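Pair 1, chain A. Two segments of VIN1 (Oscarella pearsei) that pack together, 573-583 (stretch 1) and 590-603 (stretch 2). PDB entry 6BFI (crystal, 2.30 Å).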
# COMPACT_ATOMS: atom_id res chain seq x y z
N SER A 573 13.88 23.88 26.00
CA SER A 573 15.19 23.89 26.64
C SER A 573 15.25 24.80 27.87
O SER A 573 15.74 24.35 28.92
CB SER A 573 16.27 24.26 25.62
OG SER A 573 16.35 23.30 24.59
N PRO A 574 14.80 26.07 27.82
CA PRO A 574 14.87 26.89 29.03
C PRO A 574 14.14 26.27 30.21
O PRO A 574 14.59 26.42 31.36
CB PRO A 574 14.22 28.21 28.59
CG PRO A 574 14.40 28.25 27.12
CD PRO A 574 14.27 26.83 26.67
N MET A 575 13.04 25.57 29.96
CA MET A 575 12.32 24.91 31.05
C MET A 575 13.20 23.84 31.70
O MET A 575 13.25 23.74 32.93
CB MET A 575 11.03 24.30 30.51
CG MET A 575 10.07 23.79 31.58
SD MET A 575 10.37 22.08 32.07
CE MET A 575 10.32 21.25 30.48
N VAL A 576 13.90 23.05 30.89
CA VAL A 576 14.74 21.99 31.43
C VAL A 576 15.92 22.58 32.20
O VAL A 576 16.26 22.10 33.30
CB VAL A 576 15.21 21.05 30.31
CG1 VAL A 576 16.21 20.03 30.84
CG2 VAL A 576 14.03 20.35 29.67
N ILE A 577 16.56 23.62 31.66
CA ILE A 577 17.70 24.19 32.38
C ILE A 577 17.24 24.87 33.66
O ILE A 577 17.99 24.91 34.65
CB ILE A 577 18.50 25.14 31.47
CG1 ILE A 577 17.80 26.49 31.31
CG2 ILE A 577 18.75 24.51 30.11
CD1 ILE A 577 18.65 27.54 30.62
N GLU A 578 16.01 25.40 33.69
CA GLU A 578 15.49 25.94 34.94
C GLU A 578 15.21 24.83 35.94
O GLU A 578 15.43 25.00 37.15
CB GLU A 578 14.24 26.78 34.69
CG GLU A 578 14.46 28.07 33.92
CD GLU A 578 15.39 29.04 34.62
OE1 GLU A 578 15.51 28.98 35.86
OE2 GLU A 578 16.00 29.88 33.92
N ALA A 579 14.71 23.68 35.46
CA ALA A 579 14.51 22.54 36.35
C ALA A 579 15.83 22.09 36.98
O ALA A 579 15.91 21.88 38.20
CB ALA A 579 13.85 21.39 35.59
N LYS A 580 16.87 21.95 36.16
CA LYS A 580 18.19 21.62 36.69
C LYS A 580 18.67 22.69 37.67
O LYS A 580 19.30 22.38 38.68
CB LYS A 580 19.19 21.44 35.55
CG LYS A 580 18.85 20.31 34.60
CD LYS A 580 19.75 20.31 33.38
CE LYS A 580 19.39 19.18 32.42
NZ LYS A 580 20.17 19.24 31.16
N ALA A 581 18.36 23.96 37.39
CA ALA A 581 18.66 25.02 38.34
C ALA A 581 17.92 24.81 39.66
O ALA A 581 18.42 25.20 40.72
CB ALA A 581 18.32 26.38 37.75
N VAL A 582 16.74 24.19 39.62
CA VAL A 582 16.05 23.86 40.86
C VAL A 582 16.76 22.73 41.58
O VAL A 582 16.89 22.75 42.81
CB VAL A 582 14.57 23.52 40.60
CG1 VAL A 582 13.87 23.18 41.91
CG2 VAL A 582 13.87 24.68 39.92
N VAL A 583 17.24 21.72 40.84
CA VAL A 583 17.98 20.66 41.51
C VAL A 583 19.30 21.17 42.08
O VAL A 583 19.84 20.56 43.01
CB VAL A 583 18.24 19.46 40.57
CG1 VAL A 583 17.15 19.37 39.53
CG2 VAL A 583 19.62 19.53 39.93
N ASP A 590 12.77 31.66 44.18
CA ASP A 590 12.82 32.38 42.91
C ASP A 590 13.06 31.43 41.74
O ASP A 590 12.38 31.51 40.71
CB ASP A 590 13.91 33.45 42.98
CG ASP A 590 14.13 34.16 41.65
OD1 ASP A 590 13.14 34.36 40.91
OD2 ASP A 590 15.29 34.51 41.35
N ILE A 591 14.03 30.53 41.88
CA ILE A 591 14.29 29.54 40.83
C ILE A 591 13.06 28.67 40.60
O ILE A 591 12.75 28.29 39.47
CB ILE A 591 15.53 28.70 41.18
CG1 ILE A 591 16.75 29.60 41.39
CG2 ILE A 591 15.83 27.68 40.10
CD1 ILE A 591 17.23 30.29 40.13
N GLN A 592 12.34 28.35 41.68
CA GLN A 592 11.08 27.62 41.54
C GLN A 592 10.08 28.41 40.71
O GLN A 592 9.39 27.84 39.86
CB GLN A 592 10.50 27.31 42.92
CG GLN A 592 11.34 26.35 43.76
CD GLN A 592 10.79 26.16 45.15
OE1 GLN A 592 9.83 26.83 45.55
NE2 GLN A 592 11.39 25.25 45.91
N ARG A 593 9.99 29.72 40.94
CA ARG A 593 9.08 30.55 40.14
C ARG A 593 9.49 30.55 38.68
O ARG A 593 8.64 30.43 37.78
CB ARG A 593 9.05 31.97 40.69
CG ARG A 593 8.33 32.12 42.01
CD ARG A 593 8.13 33.59 42.36
NE ARG A 593 9.40 34.27 42.60
CZ ARG A 593 9.91 34.50 43.80
NH1 ARG A 593 9.26 34.10 44.89
NH2 ARG A 593 11.07 35.13 43.92
N LYS A 594 10.79 30.68 38.40
CA LYS A 594 11.27 30.64 37.02
C LYS A 594 10.89 29.33 36.35
O LYS A 594 10.36 29.32 35.23
CB LYS A 594 12.79 30.83 36.99
CG LYS A 594 13.28 32.14 37.57
CD LYS A 594 14.80 32.17 37.65
CE LYS A 594 15.30 33.46 38.28
NZ LYS A 594 16.77 33.43 38.52
N PHE A 595 11.14 28.20 37.02
CA PHE A 595 10.80 26.91 36.45
C PHE A 595 9.30 26.78 36.20
O PHE A 595 8.88 26.29 35.15
CB PHE A 595 11.29 25.78 37.36
CG PHE A 595 10.57 24.48 37.15
CD1 PHE A 595 10.78 23.74 36.00
CD2 PHE A 595 9.69 24.00 38.10
CE1 PHE A 595 10.11 22.54 35.80
CE2 PHE A 595 9.02 22.80 37.91
CZ PHE A 595 9.23 22.08 36.75
N CYS A 596 8.48 27.20 37.17
CA CYS A 596 7.03 27.11 37.00
C CYS A 596 6.57 27.93 35.80
O CYS A 596 5.74 27.47 35.01
CB CYS A 596 6.32 27.56 38.28
SG CYS A 596 6.56 26.47 39.70
N SER A 597 7.10 29.15 35.65
CA SER A 597 6.73 29.97 34.50
C SER A 597 7.17 29.33 33.19
O SER A 597 6.46 29.41 32.18
CB SER A 597 7.32 31.37 34.64
OG SER A 597 6.89 31.99 35.85
N SER A 598 8.35 28.70 33.18
CA SER A 598 8.84 28.05 31.96
C SER A 598 7.96 26.87 31.57
O SER A 598 7.60 26.71 30.39
CB SER A 598 10.29 27.61 32.15
OG SER A 598 11.13 28.71 32.43
N ALA A 599 7.60 26.03 32.54
CA ALA A 599 6.72 24.90 32.26
C ALA A 599 5.35 25.38 31.78
O ALA A 599 4.79 24.82 30.83
CB ALA A 599 6.59 24.02 33.50
N ASP A 600 4.81 26.42 32.43
CA ASP A 600 3.57 27.01 31.94
C ASP A 600 3.72 27.51 30.50
O ASP A 600 2.77 27.42 29.71
CB ASP A 600 3.13 28.16 32.86
CG ASP A 600 2.70 27.67 34.23
OD1 ASP A 600 2.20 26.53 34.33
OD2 ASP A 600 2.84 28.43 35.21
N LYS A 601 4.90 28.02 30.15
CA LYS A 601 5.13 28.44 28.77
C LYS A 601 5.08 27.25 27.82
O LYS A 601 4.54 27.35 26.71
CB LYS A 601 6.47 29.16 28.65
CG LYS A 601 6.53 30.15 27.49
CD LYS A 601 5.65 31.35 27.76
CE LYS A 601 5.03 31.89 26.48
NZ LYS A 601 6.06 32.21 25.45
N VAL A 602 5.63 26.11 28.25
CA VAL A 602 5.51 24.88 27.45
C VAL A 602 4.04 24.54 27.23
O VAL A 602 3.59 24.32 26.09
CB VAL A 602 6.26 23.73 28.13
CG1 VAL A 602 5.97 22.42 27.41
CG2 VAL A 602 7.76 24.01 28.15
N VAL A 603 3.26 24.49 28.32
CA VAL A 603 1.83 24.18 28.21
C VAL A 603 1.15 25.12 27.21
O VAL A 603 0.36 24.69 26.37
CB VAL A 603 1.16 24.25 29.59
CG1 VAL A 603 -0.36 24.26 29.45
CG2 VAL A 603 1.60 23.07 30.45

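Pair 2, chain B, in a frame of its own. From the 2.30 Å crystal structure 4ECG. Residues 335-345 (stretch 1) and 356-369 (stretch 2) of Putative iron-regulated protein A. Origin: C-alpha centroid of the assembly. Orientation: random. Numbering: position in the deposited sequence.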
# COMPACT_ATOMS: atom_id res chain seq x y z
N ASP B 335 17.46 -1.51 -1.11
CA ASP B 335 17.82 -1.13 -2.48
C ASP B 335 17.86 -2.32 -3.47
O ASP B 335 17.45 -2.17 -4.60
CB ASP B 335 19.14 -0.36 -2.47
CG ASP B 335 18.96 1.14 -2.07
OD1 ASP B 335 17.83 1.62 -1.82
OD2 ASP B 335 19.98 1.85 -2.01
N LYS B 336 18.30 -3.50 -3.04
CA LYS B 336 18.30 -4.69 -3.91
C LYS B 336 16.85 -5.11 -4.27
O LYS B 336 16.57 -5.57 -5.36
CB LYS B 336 18.99 -5.81 -3.16
CG LYS B 336 19.73 -6.85 -3.97
CD LYS B 336 20.60 -7.70 -3.02
CE LYS B 336 20.55 -9.19 -3.36
NZ LYS B 336 21.25 -10.05 -2.36
N THR B 337 15.92 -4.89 -3.36
CA THR B 337 14.55 -5.35 -3.53
C THR B 337 13.84 -4.43 -4.50
O THR B 337 13.16 -4.91 -5.39
CB THR B 337 13.80 -5.46 -2.17
OG1 THR B 337 14.59 -6.27 -1.28
CG2 THR B 337 12.37 -6.05 -2.36
N ILE B 338 14.03 -3.11 -4.33
CA ILE B 338 13.51 -2.09 -5.24
C ILE B 338 14.11 -2.26 -6.63
O ILE B 338 13.42 -2.20 -7.63
CB ILE B 338 13.81 -0.65 -4.72
CG1 ILE B 338 13.04 -0.36 -3.45
CG2 ILE B 338 13.47 0.44 -5.74
CD1 ILE B 338 13.61 0.82 -2.62
N ASP B 339 15.42 -2.43 -6.70
CA ASP B 339 16.06 -2.60 -8.00
C ASP B 339 15.51 -3.86 -8.72
O ASP B 339 15.32 -3.82 -9.94
CB ASP B 339 17.61 -2.65 -7.89
CG ASP B 339 18.25 -1.28 -7.47
OD1 ASP B 339 17.60 -0.21 -7.32
OD2 ASP B 339 19.45 -1.28 -7.29
N ALA B 340 15.27 -4.96 -7.98
CA ALA B 340 14.78 -6.22 -8.54
C ALA B 340 13.33 -6.04 -9.03
O ALA B 340 12.99 -6.47 -10.10
CB ALA B 340 14.86 -7.34 -7.52
N ILE B 341 12.52 -5.33 -8.28
CA ILE B 341 11.17 -5.06 -8.71
C ILE B 341 11.22 -4.26 -10.00
O ILE B 341 10.60 -4.69 -10.94
CB ILE B 341 10.29 -4.37 -7.65
CG1 ILE B 341 10.07 -5.30 -6.45
CG2 ILE B 341 8.99 -3.95 -8.28
CD1 ILE B 341 9.59 -4.67 -5.14
N ASN B 342 12.01 -3.17 -10.06
CA ASN B 342 12.14 -2.32 -11.25
C ASN B 342 12.69 -3.03 -12.51
O ASN B 342 12.43 -2.61 -13.61
CB ASN B 342 13.03 -1.08 -10.98
CG ASN B 342 12.40 -0.06 -10.04
OD1 ASN B 342 11.21 -0.04 -9.82
ND2 ASN B 342 13.25 0.80 -9.46
N ALA B 343 13.46 -4.10 -12.34
CA ALA B 343 14.05 -4.81 -13.46
C ALA B 343 13.04 -5.76 -14.11
O ALA B 343 13.27 -6.23 -15.25
CB ALA B 343 15.33 -5.57 -13.03
N ILE B 344 11.94 -6.09 -13.41
CA ILE B 344 10.87 -6.93 -14.02
C ILE B 344 10.29 -6.22 -15.22
O ILE B 344 10.09 -4.99 -15.22
CB ILE B 344 9.70 -7.33 -13.06
CG1 ILE B 344 10.25 -8.18 -11.89
CG2 ILE B 344 8.63 -8.12 -13.81
CD1 ILE B 344 9.37 -8.26 -10.68
N GLY B 345 10.00 -7.01 -16.25
CA GLY B 345 9.51 -6.49 -17.50
C GLY B 345 8.16 -5.82 -17.35
O GLY B 345 7.27 -6.35 -16.75
N GLU B 356 13.57 -15.17 -14.54
CA GLU B 356 14.78 -14.82 -13.83
C GLU B 356 14.59 -13.54 -13.01
O GLU B 356 14.81 -13.56 -11.80
CB GLU B 356 15.98 -14.71 -14.77
CG GLU B 356 16.59 -16.04 -15.16
CD GLU B 356 17.56 -15.88 -16.34
OE1 GLU B 356 17.09 -15.89 -17.52
OE2 GLU B 356 18.80 -15.73 -16.08
N HIS B 357 14.15 -12.46 -13.65
CA HIS B 357 13.89 -11.21 -12.93
C HIS B 357 12.87 -11.36 -11.82
O HIS B 357 13.03 -10.76 -10.75
CB HIS B 357 13.37 -10.15 -13.87
CG HIS B 357 14.37 -9.67 -14.90
ND1 HIS B 357 14.01 -9.30 -16.15
CD2 HIS B 357 15.74 -9.49 -14.81
CE1 HIS B 357 15.09 -8.90 -16.81
NE2 HIS B 357 16.16 -9.03 -15.99
N ILE B 358 11.80 -12.13 -12.07
CA ILE B 358 10.71 -12.33 -11.05
C ILE B 358 11.32 -13.04 -9.80
O ILE B 358 11.16 -12.59 -8.67
CB ILE B 358 9.50 -13.09 -11.63
CG1 ILE B 358 8.72 -12.17 -12.59
CG2 ILE B 358 8.58 -13.60 -10.51
CD1 ILE B 358 7.75 -12.84 -13.57
N ASN B 359 12.14 -14.06 -10.03
CA ASN B 359 12.77 -14.80 -8.95
C ASN B 359 13.71 -14.00 -8.12
O ASN B 359 13.67 -14.11 -6.91
CB ASN B 359 13.46 -16.09 -9.44
CG ASN B 359 12.44 -17.16 -9.89
OD1 ASN B 359 11.25 -17.01 -9.64
ND2 ASN B 359 12.91 -18.21 -10.60
N THR B 360 14.56 -13.19 -8.75
CA THR B 360 15.45 -12.26 -8.01
C THR B 360 14.59 -11.35 -7.13
O THR B 360 14.93 -11.04 -5.98
CB THR B 360 16.29 -11.44 -9.02
OG1 THR B 360 16.98 -12.36 -9.88
CG2 THR B 360 17.32 -10.48 -8.34
N ALA B 361 13.43 -10.96 -7.67
CA ALA B 361 12.54 -10.02 -6.99
C ALA B 361 11.91 -10.73 -5.80
O ALA B 361 11.96 -10.23 -4.69
CB ALA B 361 11.49 -9.50 -7.96
N THR B 362 11.34 -11.91 -6.01
CA THR B 362 10.69 -12.63 -4.87
C THR B 362 11.70 -13.12 -3.83
O THR B 362 11.43 -13.06 -2.65
CB THR B 362 9.78 -13.77 -5.33
OG1 THR B 362 10.57 -14.76 -5.98
CG2 THR B 362 8.72 -13.25 -6.33
N GLU B 363 12.88 -13.57 -4.25
CA GLU B 363 13.96 -13.84 -3.27
C GLU B 363 14.43 -12.61 -2.51
O GLU B 363 14.84 -12.71 -1.37
CB GLU B 363 15.17 -14.48 -3.91
CG GLU B 363 14.92 -15.89 -4.42
CD GLU B 363 15.88 -16.28 -5.55
OE1 GLU B 363 17.06 -15.81 -5.52
OE2 GLU B 363 15.46 -17.03 -6.46
N ALA B 364 14.38 -11.44 -3.13
CA ALA B 364 14.84 -10.25 -2.44
C ALA B 364 13.80 -9.82 -1.39
O ALA B 364 14.18 -9.35 -0.29
CB ALA B 364 15.14 -9.14 -3.42
N CYS B 365 12.50 -9.96 -1.70
CA CYS B 365 11.46 -9.68 -0.69
C CYS B 365 11.54 -10.68 0.45
O CYS B 365 11.33 -10.32 1.60
CB CYS B 365 10.05 -9.70 -1.25
SG CYS B 365 9.69 -8.48 -2.55
N ALA B 366 11.83 -11.93 0.14
CA ALA B 366 11.87 -12.94 1.21
C ALA B 366 13.06 -12.62 2.18
O ALA B 366 12.92 -12.66 3.42
CB ALA B 366 11.92 -14.37 0.64
N ASP B 367 14.21 -12.27 1.61
CA ASP B 367 15.37 -11.79 2.41
C ASP B 367 15.12 -10.45 3.17
O ASP B 367 15.63 -10.25 4.23
CB ASP B 367 16.64 -11.67 1.51
CG ASP B 367 17.15 -13.03 0.99
OD1 ASP B 367 16.85 -14.08 1.60
OD2 ASP B 367 17.89 -13.05 -0.03
N LEU B 368 14.34 -9.52 2.64
CA LEU B 368 14.08 -8.25 3.34
C LEU B 368 13.20 -8.61 4.54
O LEU B 368 13.39 -8.10 5.62
CB LEU B 368 13.35 -7.26 2.44
CG LEU B 368 13.01 -5.85 2.92
CD1 LEU B 368 14.19 -5.18 3.64
CD2 LEU B 368 12.56 -5.05 1.71
N THR B 369 12.29 -9.56 4.34
CA THR B 369 11.45 -10.04 5.43
C THR B 369 12.25 -10.68 6.57
O THR B 369 12.00 -10.42 7.71
CB THR B 369 10.42 -11.04 4.94
OG1 THR B 369 9.56 -10.37 3.99
CG2 THR B 369 9.60 -11.63 6.15
O HOH W 1 18.13 -10.81 -1.99
O HOH W 2 14.42 -8.51 -11.02

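Two helices that run side by side in nearly opposite directions can keep one backbone arrangement while the side chains between them change almost completely. In pair 1 and pair 2 the N-to-C directions of the helices differ by 154° with the same sign of crossing, and the axes approach to 8.5 Å and 8.2 Å. Fourteen central residues superpose with an RMSD of 0.2 Å, and the areas buried, 512 Å² and 543 Å², are similar. The register is shared as well: the CA atoms of Met575(A) and Ser598(A) lie 4.8 Å apart, and those of the matching Thr337(B) and Ala364(B) 5.0 Å; at the next step the CA atoms of Glu578(A) and Phe595(A) are separated by 5.0 Å, those of Ala340(B) and Ala361(B) by 4.7 Å.

At this central step the two solutions diverge most clearly. Pair 1 places an aromatic ring at the position of Ala361(B). The CA-to-CB bond of Phe595(A) points sideways, and with chi1 at 158° (t) its side chain sits as a knob among Met575(A), Glu578(A), Ala579(A) and Val582(A). Small Ala579(A) meets the ring with CB 3.9 Å from Phe595(A) CD1, while Met575(A) SD approaches the ring edge, 3.8 Å from Phe595(A) CE1. Glu578(A) brings its aliphatic part to the same step, its CB 3.9 Å from Phe595(A) CA.

Pair 2 fills this step with two methyl groups. Ala340(B) CB lies 3.6 Å from Ala361(B) CA and 4.0 Å from Ala361(B) CB, so the side chain rests almost directly on the opposing backbone. Part of the volume comes from Ile344(B), the match of Val582(A): its end comes nearer than its sideways CA-to-CB bond suggests, bringing CD1 to 3.7 Å from Ala361(B) CB. Ile341(B) stands where pair 1 has the small Ala579(A), with its N 4.3 Å from Ala361(B) CB. Val582(A) uses its CG2 against Phe595(A) CB at 3.8 Å and against Ile591(A) CG2 at 3.6 Å.

One step toward the start of stretch 1, the longer side chain again belongs to pair 1. Met575(A) is a knob among Phe595(A), Ser598(A), Ala599(A) and Val602(A), and its CB lies 4.0 Å from Val602(A) CG2. Compact Thr337(B) places CG2 3.6 Å from Cys365(B) SG and OG1 3.8 Å from Leu368(B) CD2; Cys365(B) and Leu368(B) match Ala599(A) and Val602(A), so larger partners face the smaller residue.

At the other end, Ile591(A) packs its CG2 3.7 Å from Ala581(A) CB. Its match, His357(B), lays a ring face beneath a carbonyl: Ala343(B) O is 3.3 Å from His357(B) ND1, but the angle is too poor for a hydrogen bond.

No direct hydrogen bond crosses either interface. In pair 2, however, a water donates to both Ala340(B) O and His357(B) O, 2.7 Å from its oxygen to each, and so ties the two backbones together. The general lesson is that a fixed helix spacing prescribes no particular residues: one large knob with small neighbours, or small contacts supplemented by longer flanking chains, can satisfy it.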